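Local coordinates for 5-oxopent-3-ene-1,2,5-tricarboxylate decarboxylase (Exiguobacterium antarcticum B7, PDB 6IYM), which belongs to the fumarylacetoacetate hydrolase family, assembles as a pair of identical chains and binds a magnesium ion through acidic side chains, at residues Ile111-Leu121 with Arg170-Pro179; Asp194-Asn202 with Leu255-Glu266. All blocks are in the same frame, centred on the assembly; numbering follows the deposited sequence.

In the fold
After the N-terminal strands and strands 72-75 and 96-99, the chain reaches 111-121, whose opening residues form an edge strand of a five-stranded mixed sheet. It then runs out through strands 121-131 and 147-158 and helix 159-164 before 170-179 returns to close contact 1. Strand 178-186 leads on to 194-202. After strand 204-210, helix 218-225 and strand 236-238, segment 255-266 comes back to close contact 2. The two loops follow in series, neither nesting nor crossing, yet the contacts meet: L121 O lies 2.8 Å from L255 N, a probable hydrogen bond, and I111 packs on I261. Contact 1 ties the sheet's edge to the subunit interface; contact 2 pairs two inner strands of that sheet.

Contact 1 (Ile111-Leu121 with Arg170-Pro179); sequences IERHADLTQQL and RGKSLDGFCP
H114 makes the one hydrogen bond between the two segments, its NE2-H donating to D175 O at 2.7 Å. The bond is close to straight, at 166°; it leaves in the plane of the imidazole and arrives on a lone pair in the carbonyl plane. With CG turned anti to its own carbonyl carbon (chi1 -59°), the ring slots between two aliphatic groups: L174 CB makes a CH-pi contact with one face, 4.0 Å from the centroid, and E112 CG lies against the opposite one. Hydrogen bond and sandwich together should limit the ring's rotation.

Much of the apolar packing centres on F177. One face of its ring has L174 CB over the centre, so that carbon serves two aromatic rings at once. L121 CD1 presses on F177 CZ at 3.5 Å, and F177 CE1 comes within 3.7 Å of H114 CD2, the two planes nearly perpendicular. L117 CD1 meets L174 CD1 at 3.9 Å, while at the other end I111 CD1 reaches P179 CG at 4.0 Å, the side chains crossing at about a right angle.

Three charged groups, E112, D175 and R170, look to the other chain. E112 and D175 point the same way, side by side, and both form salt bridges with R136 of the second subunit, which would offset their like charges; D175 OD2 also hydrogen-bonds T230 OG1 of that subunit, and R170 NH2 donates to R227 O there.

D175 and G176 sit in a type II beta turn from L174 to F177, closed by F177 N to L174 O, with G176 at its third position tucked against E112 N. In this family domain the turn thus sits at the dimer interface, just after K172, which hydrogen-bonds the magnesium ligand D155.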
loop_
_atom_site.group_PDB
_atom_site.type_symbol
_atom_site.label_atom_id
_atom_site.label_comp_id
_atom_site.label_asym_id
_atom_site.label_seq_id
_atom_site.Cartn_x
_atom_site.Cartn_y
_atom_site.Cartn_z
ATOM N N ILE A 111 6.199 -13.441 14.990
ATOM C CA ILE A 111 6.779 -12.238 14.342
ATOM C C ILE A 111 8.241 -12.567 14.034
ATOM O O ILE A 111 8.997 -12.809 14.976
ATOM C CB ILE A 111 6.647 -10.996 15.251
ATOM C CG1 ILE A 111 5.190 -10.559 15.431
ATOM C CG2 ILE A 111 7.499 -9.852 14.751
ATOM C CD1 ILE A 111 4.927 -9.969 16.792
ATOM N N GLU A 112 8.613 -12.628 12.763
ATOM C CA GLU A 112 10.013 -12.880 12.362
ATOM C C GLU A 112 10.882 -11.800 13.014
ATOM O O GLU A 112 10.525 -10.620 12.916
ATOM C CB GLU A 112 10.079 -12.939 10.834
ATOM C CG GLU A 112 11.467 -13.115 10.270
ATOM C CD GLU A 112 11.519 -13.400 8.777
ATOM O OE1 GLU A 112 12.633 -13.660 8.286
ATOM O OE2 GLU A 112 10.462 -13.339 8.098
ATOM N N ARG A 113 11.969 -12.197 13.688
ATOM C CA ARG A 113 12.833 -11.296 14.503
ATOM C C ARG A 113 13.720 -10.391 13.627
ATOM O O ARG A 113 13.988 -9.221 14.055
ATOM C CB ARG A 113 13.676 -12.141 15.471
ATOM C CG ARG A 113 14.901 -11.438 16.046
ATOM C CD ARG A 113 14.553 -10.430 17.126
ATOM N NE ARG A 113 15.726 -9.694 17.585
ATOM C CZ ARG A 113 16.220 -8.614 17.012
ATOM N NH1 ARG A 113 15.634 -8.103 15.941
ATOM N NH2 ARG A 113 17.299 -8.026 17.516
ATOM N N HIS A 114 14.200 -10.887 12.479
ATOM C CA HIS A 114 15.073 -10.156 11.511
ATOM C C HIS A 114 16.284 -9.534 12.247
ATOM O O HIS A 114 16.533 -8.322 12.081
ATOM C CB HIS A 114 14.261 -9.080 10.743
ATOM C CG HIS A 114 13.082 -9.561 9.947
ATOM N ND1 HIS A 114 13.180 -9.955 8.621
ATOM C CD2 HIS A 114 11.760 -9.604 10.250
ATOM C CE1 HIS A 114 11.988 -10.320 8.185
ATOM N NE2 HIS A 114 11.086 -10.100 9.169
ATOM N N ALA A 115 17.046 -10.303 13.043
ATOM C CA ALA A 115 18.176 -9.752 13.844
ATOM C C ALA A 115 19.246 -9.121 12.934
ATOM O O ALA A 115 19.838 -8.085 13.340
ATOM C CB ALA A 115 18.757 -10.810 14.762
ATOM N N ASP A 116 19.473 -9.658 11.729
ATOM C CA ASP A 116 20.388 -9.031 10.722
ATOM C C ASP A 116 19.938 -7.607 10.357
ATOM O O ASP A 116 20.814 -6.768 10.035
ATOM C CB ASP A 116 20.520 -9.863 9.441
ATOM C CG ASP A 116 19.214 -10.400 8.868
ATOM O OD1 ASP A 116 18.132 -10.093 9.441
ATOM O OD2 ASP A 116 19.284 -11.128 7.850
ATOM N N LEU A 117 18.635 -7.300 10.377
ATOM C CA LEU A 117 18.158 -5.986 9.846
ATOM C C LEU A 117 17.890 -4.996 10.971
ATOM O O LEU A 117 17.991 -3.792 10.676
ATOM C CB LEU A 117 16.912 -6.197 8.974
ATOM C CG LEU A 117 17.043 -7.294 7.916
ATOM C CD1 LEU A 117 15.858 -7.300 6.958
ATOM C CD2 LEU A 117 18.334 -7.139 7.122
ATOM N N THR A 118 17.534 -5.470 12.179
ATOM C CA THR A 118 17.077 -4.620 13.313
ATOM C C THR A 118 17.720 -5.052 14.636
ATOM O O THR A 118 17.781 -6.280 14.880
ATOM C CB THR A 118 15.571 -4.726 13.615
ATOM O OG1 THR A 118 14.811 -5.181 12.501
ATOM C CG2 THR A 118 15.027 -3.399 14.086
ATOM N N GLN A 119 18.113 -4.082 15.471
ATOM C CA GLN A 119 18.349 -4.308 16.926
ATOM C C GLN A 119 17.485 -3.340 17.744
ATOM O O GLN A 119 17.761 -3.200 18.928
ATOM C CB GLN A 119 19.835 -4.170 17.285
ATOM C CG GLN A 119 20.742 -5.167 16.572
ATOM C CD GLN A 119 20.513 -6.598 16.983
ATOM O OE1 GLN A 119 20.384 -7.497 16.146
ATOM N NE2 GLN A 119 20.477 -6.826 18.283
ATOM N N GLN A 120 16.485 -2.689 17.129
ATOM C CA GLN A 120 15.497 -1.834 17.837
ATOM C C GLN A 120 14.073 -2.222 17.418
ATOM O O GLN A 120 13.298 -1.345 17.050
ATOM C CB GLN A 120 15.831 -0.370 17.599
ATOM C CG GLN A 120 17.240 0.015 18.062
ATOM C CD GLN A 120 17.396 1.511 18.085
ATOM O OE1 GLN A 120 16.845 2.227 17.247
ATOM N NE2 GLN A 120 18.089 2.007 19.089
ATOM N N LEU A 121 13.745 -3.506 17.473
ATOM C CA LEU A 121 12.381 -4.004 17.186
ATOM C C LEU A 121 11.427 -3.588 18.317
ATOM O O LEU A 121 11.793 -3.782 19.511
ATOM C CB LEU A 121 12.427 -5.512 17.066
ATOM C CG LEU A 121 11.103 -6.130 16.638
ATOM C CD1 LEU A 121 10.706 -5.612 15.265
ATOM C CD2 LEU A 121 11.218 -7.636 16.645
ATOM N N ARG A 170 9.430 1.059 5.142
ATOM C CA ARG A 170 10.296 -0.143 5.174
ATOM C C ARG A 170 10.364 -0.689 6.609
ATOM O O ARG A 170 10.133 -1.875 6.770
ATOM C CB ARG A 170 11.704 0.130 4.631
ATOM C CG ARG A 170 12.575 -1.118 4.651
ATOM C CD ARG A 170 13.719 -1.151 3.645
ATOM N NE ARG A 170 14.698 -2.129 4.101
ATOM C CZ ARG A 170 14.560 -3.437 3.998
ATOM N NH1 ARG A 170 13.493 -3.976 3.431
ATOM N NH2 ARG A 170 15.501 -4.223 4.476
ATOM N N GLY A 171 10.692 0.144 7.592
ATOM C CA GLY A 171 10.865 -0.290 8.994
ATOM C C GLY A 171 9.573 -0.814 9.608
ATOM O O GLY A 171 9.669 -1.425 10.687
ATOM N N LYS A 172 8.416 -0.632 8.944
ATOM C CA LYS A 172 7.091 -1.121 9.429
ATOM C C LYS A 172 6.583 -2.290 8.581
ATOM O O LYS A 172 5.502 -2.806 8.895
ATOM C CB LYS A 172 6.099 0.043 9.473
ATOM C CG LYS A 172 6.439 1.047 10.565
ATOM C CD LYS A 172 5.482 2.172 10.777
ATOM C CE LYS A 172 5.849 3.019 11.988
ATOM N NZ LYS A 172 5.163 2.592 13.236
ATOM N N SER A 173 7.331 -2.706 7.556
ATOM C CA SER A 173 6.796 -3.541 6.462
ATOM C C SER A 173 7.576 -4.847 6.253
ATOM O O SER A 173 7.165 -5.630 5.353
ATOM C CB SER A 173 6.699 -2.711 5.212
ATOM O OG SER A 173 5.786 -1.651 5.418
ATOM N N LEU A 174 8.561 -5.165 7.100
ATOM C CA LEU A 174 9.275 -6.473 7.046
ATOM C C LEU A 174 8.280 -7.595 7.299
ATOM O O LEU A 174 7.363 -7.360 8.102
ATOM C CB LEU A 174 10.369 -6.499 8.121
ATOM C CG LEU A 174 11.508 -5.503 7.939
ATOM C CD1 LEU A 174 12.715 -5.914 8.766
ATOM C CD2 LEU A 174 11.910 -5.374 6.478
ATOM N N ASP A 175 8.480 -8.780 6.710
ATOM C CA ASP A 175 7.570 -9.929 6.908
ATOM C C ASP A 175 7.400 -10.153 8.434
ATOM O O ASP A 175 8.405 -10.178 9.152
ATOM C CB ASP A 175 8.057 -11.182 6.170
ATOM C CG ASP A 175 8.147 -11.043 4.640
ATOM O OD1 ASP A 175 7.722 -9.996 4.077
ATOM O OD2 ASP A 175 8.675 -11.961 4.014
ATOM N N GLY A 176 6.165 -10.297 8.911
ATOM C CA GLY A 176 5.842 -10.567 10.322
ATOM C C GLY A 176 5.415 -9.318 11.071
ATOM O O GLY A 176 4.851 -9.479 12.167
ATOM N N PHE A 177 5.605 -8.118 10.505
ATOM C CA PHE A 177 5.479 -6.843 11.259
ATOM C C PHE A 177 4.026 -6.348 11.368
ATOM O O PHE A 177 3.845 -5.177 11.800
ATOM C CB PHE A 177 6.370 -5.770 10.645
ATOM C CG PHE A 177 7.813 -5.813 11.077
ATOM C CD1 PHE A 177 8.408 -6.987 11.488
ATOM C CD2 PHE A 177 8.582 -4.669 11.010
ATOM C CE1 PHE A 177 9.745 -7.008 11.874
ATOM C CE2 PHE A 177 9.916 -4.683 11.394
ATOM C CZ PHE A 177 10.495 -5.859 11.830
ATOM N N CYS A 178 3.005 -7.137 11.005
ATOM C CA CYS A 178 1.601 -6.665 11.146
ATOM C C CYS A 178 0.660 -7.775 11.611
ATOM O O CYS A 178 -0.241 -8.191 10.879
ATOM C CB CYS A 178 1.124 -6.013 9.847
ATOM S SG CYS A 178 -0.295 -4.924 10.113
ATOM N N PRO A 179 0.755 -8.216 12.889
ATOM C CA PRO A 179 -0.318 -8.956 13.537
ATOM C C PRO A 179 -1.645 -8.237 13.351
ATOM O O PRO A 179 -1.691 -7.024 13.531
ATOM C CB PRO A 179 0.038 -8.909 15.026
ATOM C CG PRO A 179 1.551 -8.892 14.993
ATOM C CD PRO A 179 1.893 -8.026 13.800
#

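Contact 2 (Asp194-Asn202 with Leu255-Glu266); sequences DVLVETRVN and LQDGDVIDVSIE. Unlike the reference sequence in segment 255-266: V260 (reference Ile), I261 (reference Val).
T199 and I261 touch at the apolar centre, CG2 to CG2 at 3.8 Å, on the inner face of an antiparallel strand pair, 196-201 with 260-265, in the middle of a mixed five-stranded sheet. V197, V201, V263 and I265 share that face. V197 CG2 lies beside I265 CD1, 4.1 Å away, the two side chains pointing the same way. Beyond the strand, V195 CG2 reaches I265 CG2 at 3.9 Å, and at the other end V201 CG1 meets L255 CD2. I261, V263 and I265 pack onto strand 147-158 of the larger mixed sheet, so the two sheets meet here.

Backbone bonds hold the pair together in regular antiparallel fashion. E198 with S264 and R200 with D262 are the hydrogen-bonded pairs, each exchanging two N-H...O bonds; V197, T199 and V201 face I265, V263 and I261 in non-hydrogen-bonded positions.

The opposite face is polar. E198 bonds S208 of strand 204-210, D262 bonds H270 of strand 269-276, and R200 NH1 reaches G203 O, just past its own segment. A water donates to L196 O at 2.7 Å and also bonds S264 OG, bridging the strands.

At one end, E266 N donates to L196 O, and a chi1 of 83° sends its otherwise extended side chain toward L196, where OE2 takes a weak bond from L196 N. At the other end N202 N gives to V260 O, and its side-chain OD1 takes the return bond from V260 N at 2.9 Å. The carboxylate of D259, the last residue of the type II turn Q256-D259, takes one bond from each segment: Q256 N gives to OD2, and N202 ND2, with D259 OD1 lying in its amide plane, donates along a 173° bond to that oxygen from above the carboxylate, 3.1 Å away.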
loop_
_atom_site.group_PDB
_atom_site.type_symbol
_atom_site.label_atom_id
_atom_site.label_comp_id
_atom_site.label_asym_id
_atom_site.label_seq_id
_atom_site.Cartn_x
_atom_site.Cartn_y
_atom_site.Cartn_z
ATOM N N ASP A 194 -14.475 5.267 24.085
ATOM C CA ASP A 194 -13.768 5.063 25.389
ATOM C C ASP A 194 -13.533 3.571 25.622
ATOM O O ASP A 194 -14.168 2.981 26.536
ATOM C CB ASP A 194 -14.545 5.729 26.537
ATOM C CG ASP A 194 -13.915 5.650 27.921
ATOM O OD1 ASP A 194 -12.723 5.299 28.033
ATOM O OD2 ASP A 194 -14.648 5.909 28.897
ATOM N N VAL A 195 -12.659 2.980 24.806
ATOM C CA VAL A 195 -12.268 1.559 24.952
ATOM C C VAL A 195 -10.789 1.541 25.334
ATOM O O VAL A 195 -10.018 2.416 24.859
ATOM C CB VAL A 195 -12.585 0.705 23.708
ATOM C CG1 VAL A 195 -14.050 0.841 23.321
ATOM C CG2 VAL A 195 -11.688 1.026 22.530
ATOM N N LEU A 196 -10.433 0.561 26.154
ATOM C CA LEU A 196 -9.079 0.392 26.728
ATOM C C LEU A 196 -8.241 -0.447 25.766
ATOM O O LEU A 196 -8.686 -1.552 25.401
ATOM C CB LEU A 196 -9.197 -0.262 28.104
ATOM C CG LEU A 196 -7.892 -0.322 28.888
ATOM C CD1 LEU A 196 -7.294 1.060 29.064
ATOM C CD2 LEU A 196 -8.113 -0.993 30.230
ATOM N N VAL A 197 -7.117 0.123 25.323
ATOM C CA VAL A 197 -6.086 -0.555 24.498
ATOM C C VAL A 197 -4.897 -0.848 25.428
ATOM O O VAL A 197 -4.262 0.097 25.918
ATOM C CB VAL A 197 -5.682 0.297 23.274
ATOM C CG1 VAL A 197 -4.632 -0.408 22.422
ATOM C CG2 VAL A 197 -6.895 0.682 22.409
ATOM N N GLU A 198 -4.555 -2.115 25.616
ATOM C CA GLU A 198 -3.404 -2.506 26.467
ATOM C C GLU A 198 -2.470 -3.428 25.687
ATOM O O GLU A 198 -2.940 -4.283 24.860
ATOM C CB GLU A 198 -3.832 -3.240 27.738
ATOM C CG GLU A 198 -4.875 -2.533 28.576
ATOM C CD GLU A 198 -4.925 -3.040 30.019
ATOM O OE1 GLU A 198 -4.767 -2.221 30.966
ATOM O OE2 GLU A 198 -5.081 -4.259 30.197
ATOM N N THR A 199 -1.186 -3.306 26.009
ATOM C CA THR A 199 -0.131 -4.234 25.561
ATOM C C THR A 199 0.639 -4.787 26.756
ATOM O O THR A 199 1.113 -3.994 27.589
ATOM C CB THR A 199 0.784 -3.527 24.574
ATOM O OG1 THR A 199 -0.127 -2.939 23.653
ATOM C CG2 THR A 199 1.743 -4.475 23.897
ATOM N N ARG A 200 0.774 -6.098 26.801
ATOM C CA ARG A 200 1.697 -6.798 27.731
ATOM C C ARG A 200 2.842 -7.391 26.914
ATOM O O ARG A 200 2.584 -7.856 25.782
ATOM C CB ARG A 200 0.956 -7.859 28.538
ATOM C CG ARG A 200 0.006 -7.252 29.554
ATOM C CD ARG A 200 -0.796 -8.252 30.348
ATOM N NE ARG A 200 -1.687 -7.480 31.200
ATOM C CZ ARG A 200 -1.405 -7.037 32.413
ATOM N NH1 ARG A 200 -0.243 -7.317 32.975
ATOM N NH2 ARG A 200 -2.293 -6.303 33.063
ATOM N N VAL A 201 4.056 -7.288 27.445
ATOM C CA VAL A 201 5.256 -7.993 26.923
ATOM C C VAL A 201 5.707 -8.952 28.024
ATOM O O VAL A 201 5.956 -8.486 29.156
ATOM C CB VAL A 201 6.355 -7.004 26.481
ATOM C CG1 VAL A 201 7.663 -7.711 26.114
ATOM C CG2 VAL A 201 5.865 -6.131 25.326
ATOM N N ASN A 202 5.723 -10.243 27.717
ATOM C CA ASN A 202 6.030 -11.315 28.697
ATOM C C ASN A 202 5.202 -11.107 29.960
ATOM O O ASN A 202 5.730 -11.377 31.036
ATOM C CB ASN A 202 7.524 -11.302 29.013
ATOM C CG ASN A 202 8.299 -11.501 27.739
ATOM O OD1 ASN A 202 7.825 -12.252 26.885
ATOM N ND2 ASN A 202 9.452 -10.844 27.607
ATOM N N LEU A 255 12.485 -5.523 21.596
ATOM C CA LEU A 255 11.954 -6.902 21.558
ATOM C C LEU A 255 13.081 -7.840 21.138
ATOM O O LEU A 255 13.892 -7.466 20.280
ATOM C CB LEU A 255 10.791 -6.978 20.560
ATOM C CG LEU A 255 9.498 -6.301 21.023
ATOM C CD1 LEU A 255 8.496 -6.113 19.878
ATOM C CD2 LEU A 255 8.885 -7.085 22.158
ATOM N N GLN A 256 13.112 -9.021 21.737
ATOM C CA GLN A 256 14.157 -10.036 21.484
ATOM C C GLN A 256 13.439 -11.329 21.125
ATOM O O GLN A 256 12.226 -11.457 21.439
ATOM C CB GLN A 256 15.074 -10.191 22.708
ATOM C CG GLN A 256 15.756 -8.907 23.171
ATOM C CD GLN A 256 16.543 -8.195 22.093
ATOM O OE1 GLN A 256 17.044 -8.790 21.135
ATOM N NE2 GLN A 256 16.653 -6.887 22.236
ATOM N N ASP A 257 14.174 -12.261 20.527
ATOM C CA ASP A 257 13.735 -13.654 20.275
ATOM C C ASP A 257 13.160 -14.214 21.576
ATOM O O ASP A 257 13.839 -14.073 22.606
ATOM C CB ASP A 257 14.914 -14.496 19.785
ATOM C CG ASP A 257 14.580 -15.961 19.622
ATOM O OD1 ASP A 257 13.659 -16.280 18.835
ATOM O OD2 ASP A 257 15.220 -16.769 20.310
ATOM N N GLY A 258 11.949 -14.776 21.526
ATOM C CA GLY A 258 11.229 -15.346 22.683
ATOM C C GLY A 258 10.182 -14.414 23.281
ATOM O O GLY A 258 9.272 -14.916 23.949
ATOM N N ASP A 259 10.270 -13.107 23.055
ATOM C CA ASP A 259 9.339 -12.137 23.678
ATOM C C ASP A 259 7.905 -12.384 23.199
ATOM O O ASP A 259 7.718 -12.544 21.982
ATOM C CB ASP A 259 9.790 -10.714 23.400
ATOM C CG ASP A 259 10.956 -10.289 24.269
ATOM O OD1 ASP A 259 11.327 -11.093 25.149
ATOM O OD2 ASP A 259 11.451 -9.140 24.085
ATOM N N VAL A 260 6.946 -12.445 24.133
ATOM C CA VAL A 260 5.501 -12.655 23.845
ATOM C C VAL A 260 4.772 -11.329 24.024
ATOM O O VAL A 260 4.840 -10.755 25.130
ATOM C CB VAL A 260 4.902 -13.731 24.743
ATOM C CG1 VAL A 260 3.410 -13.880 24.513
ATOM C CG2 VAL A 260 5.621 -15.050 24.563
ATOM N N ILE A 261 4.113 -10.866 22.967
ATOM C CA ILE A 261 3.391 -9.553 22.958
ATOM C C ILE A 261 1.900 -9.873 22.966
ATOM O O ILE A 261 1.483 -10.671 22.107
ATOM C CB ILE A 261 3.787 -8.707 21.742
ATOM C CG1 ILE A 261 5.305 -8.704 21.513
ATOM C CG2 ILE A 261 3.250 -7.287 21.888
ATOM C CD1 ILE A 261 5.677 -8.565 20.056
ATOM N N ASP A 262 1.162 -9.332 23.938
ATOM C CA ASP A 262 -0.312 -9.489 24.077
ATOM C C ASP A 262 -0.998 -8.106 24.035
ATOM O O ASP A 262 -1.034 -7.402 25.083
ATOM C CB ASP A 262 -0.610 -10.245 25.365
ATOM C CG ASP A 262 -2.084 -10.451 25.671
ATOM O OD1 ASP A 262 -2.891 -10.569 24.715
ATOM O OD2 ASP A 262 -2.410 -10.494 26.884
ATOM N N VAL A 263 -1.581 -7.761 22.890
ATOM C CA VAL A 263 -2.408 -6.537 22.685
ATOM C C VAL A 263 -3.871 -6.937 22.914
ATOM O O VAL A 263 -4.331 -7.970 22.396
ATOM C CB VAL A 263 -2.201 -5.951 21.272
ATOM C CG1 VAL A 263 -2.974 -4.656 21.056
ATOM C CG2 VAL A 263 -0.723 -5.759 20.927
ATOM N N SER A 264 -4.597 -6.162 23.683
ATOM C CA SER A 264 -6.033 -6.402 23.914
ATOM C C SER A 264 -6.763 -5.076 23.767
ATOM O O SER A 264 -6.159 -4.003 24.058
ATOM C CB SER A 264 -6.279 -7.034 25.257
ATOM O OG SER A 264 -5.972 -6.114 26.279
ATOM N N ILE A 265 -8.006 -5.166 23.317
ATOM C CA ILE A 265 -8.936 -4.016 23.189
ATOM C C ILE A 265 -10.258 -4.505 23.742
ATOM O O ILE A 265 -10.720 -5.549 23.271
ATOM C CB ILE A 265 -9.058 -3.559 21.731
ATOM C CG1 ILE A 265 -7.670 -3.224 21.163
ATOM C CG2 ILE A 265 -10.051 -2.401 21.645
ATOM C CD1 ILE A 265 -7.686 -2.447 19.851
ATOM N N GLU A 266 -10.798 -3.829 24.749
ATOM C CA GLU A 266 -12.001 -4.332 25.443
ATOM C C GLU A 266 -13.132 -4.297 24.414
ATOM O O GLU A 266 -13.198 -3.344 23.644
ATOM C CB GLU A 266 -12.221 -3.593 26.775
ATOM C CG GLU A 266 -12.937 -2.266 26.698
ATOM C CD GLU A 266 -12.806 -1.385 27.939
ATOM O OE1 GLU A 266 -12.442 -1.898 29.036
ATOM O OE2 GLU A 266 -13.055 -0.168 27.807
HETATM O O HOH W 1 -7.824 -3.778 26.597
#